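Local coordinates for protein Mto2 (Schizosaccharomyces pombe, PDB 6GDJ) that acts with Mto1 to promote nucleation of at least a subset of cytoplasmic microtubules by recruiting the gamma-tubulin complex to interphase and equatorial microtubule organizing centres, at the interface of chains A and B. Sequence-based numbering; all coordinates share one arbitrary frame. Chains: chain A/B, Mto2.

The interface of chains A and B. Residues chain A 25, 29, 58, 61-62, 65; chain B 25, 29, 58, 61-62, 65.
In each chain the start of helix 23-42 lies against helix 46-72 of the partner (46-70 in chain B), the backbone helical throughout but more extended in phi at the two isoleucines, and a two-fold axis gives every contact a twin. At the axis A:Leu58 and B:Leu58 meet tip to tip, their CD2 methyls 3.4 Å apart, a close-packed pair slightly inside the usual carbon-carbon separation. Both leucines hold CG anti to the backbone N (chi1 173° in A:Leu58), and the other branch turns to the partner's valine: A:Leu58 CD1 rests 3.6 Å from B:Val29 CG2, the two side chains crossing obliquely. Further from the axis, B:Ile25 keeps CG1 anti to its carbonyl carbon, beside the backbone N (chi1 -59°), and with chi2 this aims CD1 at the partner's backbone, 3.4 Å from A:Gly61 C and 3.5 Å from A:Leu62 N. With no side chain on A:Gly61, the methyl can sit directly on the helix. A:Leu62 crosses the isoleucine at about a right angle, its CD2 3.7 Å from B:Ile25 CD1. A turn on, A:Glu65 closes an adjacent side, also crossing B:Ile25 at about a right angle; bent at chi2 (-143°), it lays its carboxylate carbon CD 3.6 Å from B:Ile25 CG1. This is van der Waals contact between a carboxylate and an aliphatic carbon, and no hydrogen bond or salt bridge crosses the patch. An alanine in place of A:Glu65 would remove the CG and carboxylate that flank B:Ile25, and would probably loosen the grip on its CG1 side. The twin B:Glu65 is poorly ordered, so its packing on A:Ile25 is less certain. The leucines, isoleucines and valines, flanked by the glutamates, form a symmetric hydrophobic part of the interface through which Mto2's twin-cysteine domain dimerises.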
loop_
_atom_site.group_PDB
_atom_site.type_symbol
_atom_site.label_atom_id
_atom_site.label_comp_id
_atom_site.label_asym_id
_atom_site.label_seq_id
_atom_site.Cartn_x
_atom_site.Cartn_y
_atom_site.Cartn_z
ATOM N N ILE A 25 -8.693 -4.417 -3.598
ATOM C CA ILE A 25 -7.787 -3.767 -2.672
ATOM C C ILE A 25 -6.896 -4.788 -1.996
ATOM O O ILE A 25 -5.683 -4.585 -1.876
ATOM C CB ILE A 25 -8.556 -2.981 -1.551
ATOM C CG1 ILE A 25 -9.492 -1.973 -2.183
ATOM C CG2 ILE A 25 -7.627 -2.328 -0.512
ATOM C CD1 ILE A 25 -8.767 -0.965 -2.934
ATOM N N VAL A 29 -2.539 -5.056 -1.843
ATOM C CA VAL A 29 -1.936 -4.886 -0.505
ATOM C C VAL A 29 -1.154 -6.112 -0.145
ATOM O O VAL A 29 -0.046 -6.007 0.290
ATOM C CB VAL A 29 -3.017 -4.599 0.561
ATOM C CG1 VAL A 29 -2.362 -4.652 1.933
ATOM C CG2 VAL A 29 -3.687 -3.247 0.331
ATOM N N LEU A 58 -1.024 1.686 6.333
ATOM C CA LEU A 58 -2.042 1.596 5.318
ATOM C C LEU A 58 -3.126 0.553 5.708
ATOM O O LEU A 58 -4.323 0.796 5.627
ATOM C CB LEU A 58 -1.388 1.190 4.007
ATOM C CG LEU A 58 -2.425 0.905 2.914
ATOM C CD1 LEU A 58 -3.375 2.013 2.616
ATOM C CD2 LEU A 58 -1.681 0.474 1.692
ATOM N N GLY A 61 -5.253 1.874 8.413
ATOM C CA GLY A 61 -6.186 2.871 7.963
ATOM C C GLY A 61 -7.344 2.246 7.242
ATOM O O GLY A 61 -8.468 2.658 7.422
ATOM N N LEU A 62 -7.050 1.161 6.468
ATOM C CA LEU A 62 -8.141 0.387 5.843
ATOM C C LEU A 62 -9.046 -0.326 6.867
ATOM O O LEU A 62 -10.257 -0.327 6.747
ATOM C CB LEU A 62 -7.578 -0.633 4.837
ATOM C CG LEU A 62 -6.918 -0.010 3.606
ATOM C CD1 LEU A 62 -6.096 -1.046 2.906
ATOM C CD2 LEU A 62 -7.991 0.591 2.695
ATOM N N GLU A 65 -11.259 2.498 8.288
ATOM C CA GLU A 65 -12.346 2.774 7.378
ATOM C C GLU A 65 -13.460 1.744 7.410
ATOM O O GLU A 65 -14.681 2.074 7.295
ATOM C CB GLU A 65 -11.800 2.917 5.979
ATOM C CG GLU A 65 -11.129 4.258 5.781
ATOM C CD GLU A 65 -11.403 4.776 4.352
ATOM O OE1 GLU A 65 -11.522 3.988 3.370
ATOM O OE2 GLU A 65 -11.505 5.975 4.222
ATOM N N ILE B 25 -6.062 6.805 4.718
ATOM C CA ILE B 25 -5.598 5.909 3.680
ATOM C C ILE B 25 -4.527 6.579 2.803
ATOM O O ILE B 25 -3.492 6.002 2.515
ATOM C CB ILE B 25 -6.806 5.538 2.701
ATOM C CG1 ILE B 25 -7.934 4.892 3.449
ATOM C CG2 ILE B 25 -6.347 4.709 1.488
ATOM C CD1 ILE B 25 -7.405 3.849 4.271
ATOM N N VAL B 29 -0.346 5.647 1.887
ATOM C CA VAL B 29 -0.066 5.292 0.474
ATOM C C VAL B 29 1.064 6.197 -0.051
ATOM O O VAL B 29 2.011 5.756 -0.669
ATOM C CB VAL B 29 -1.303 5.411 -0.389
ATOM C CG1 VAL B 29 -0.902 5.346 -1.857
ATOM C CG2 VAL B 29 -2.316 4.352 0.024
ATOM N N LEU B 58 -2.579 -1.067 -6.313
ATOM C CA LEU B 58 -3.318 -0.619 -5.139
ATOM C C LEU B 58 -4.031 0.667 -5.400
ATOM O O LEU B 58 -5.191 0.826 -5.103
ATOM C CB LEU B 58 -2.338 -0.489 -3.945
ATOM C CG LEU B 58 -3.005 0.201 -2.739
ATOM C CD1 LEU B 58 -4.181 -0.559 -2.169
ATOM C CD2 LEU B 58 -1.920 0.445 -1.725
ATOM N N GLY B 61 -6.918 0.161 -7.678
ATOM C CA GLY B 61 -7.969 -0.449 -6.949
ATOM C C GLY B 61 -8.755 0.490 -6.069
ATOM O O GLY B 61 -9.991 0.459 -5.977
ATOM N N LEU B 62 -8.013 1.393 -5.398
ATOM C CA LEU B 62 -8.664 2.425 -4.610
ATOM C C LEU B 62 -9.500 3.399 -5.462
ATOM O O LEU B 62 -10.580 3.845 -5.056
ATOM C CB LEU B 62 -7.648 3.211 -3.752
ATOM C CG LEU B 62 -7.049 2.371 -2.636
ATOM C CD1 LEU B 62 -5.809 3.004 -2.113
ATOM C CD2 LEU B 62 -8.066 2.150 -1.515
ATOM N N GLU B 65 -12.744 1.601 -6.333
ATOM C CA GLU B 65 -13.637 1.648 -5.171
ATOM C C GLU B 65 -14.240 3.033 -4.896
ATOM O O GLU B 65 -15.409 3.186 -4.462
ATOM C CB GLU B 65 -12.933 1.112 -3.911
ATOM C CG GLU B 65 -12.636 -0.332 -3.963
ATOM C CD GLU B 65 -13.556 -1.113 -3.069
ATOM O OE1 GLU B 65 -13.166 -1.351 -1.906
ATOM O OE2 GLU B 65 -14.620 -1.446 -3.570
#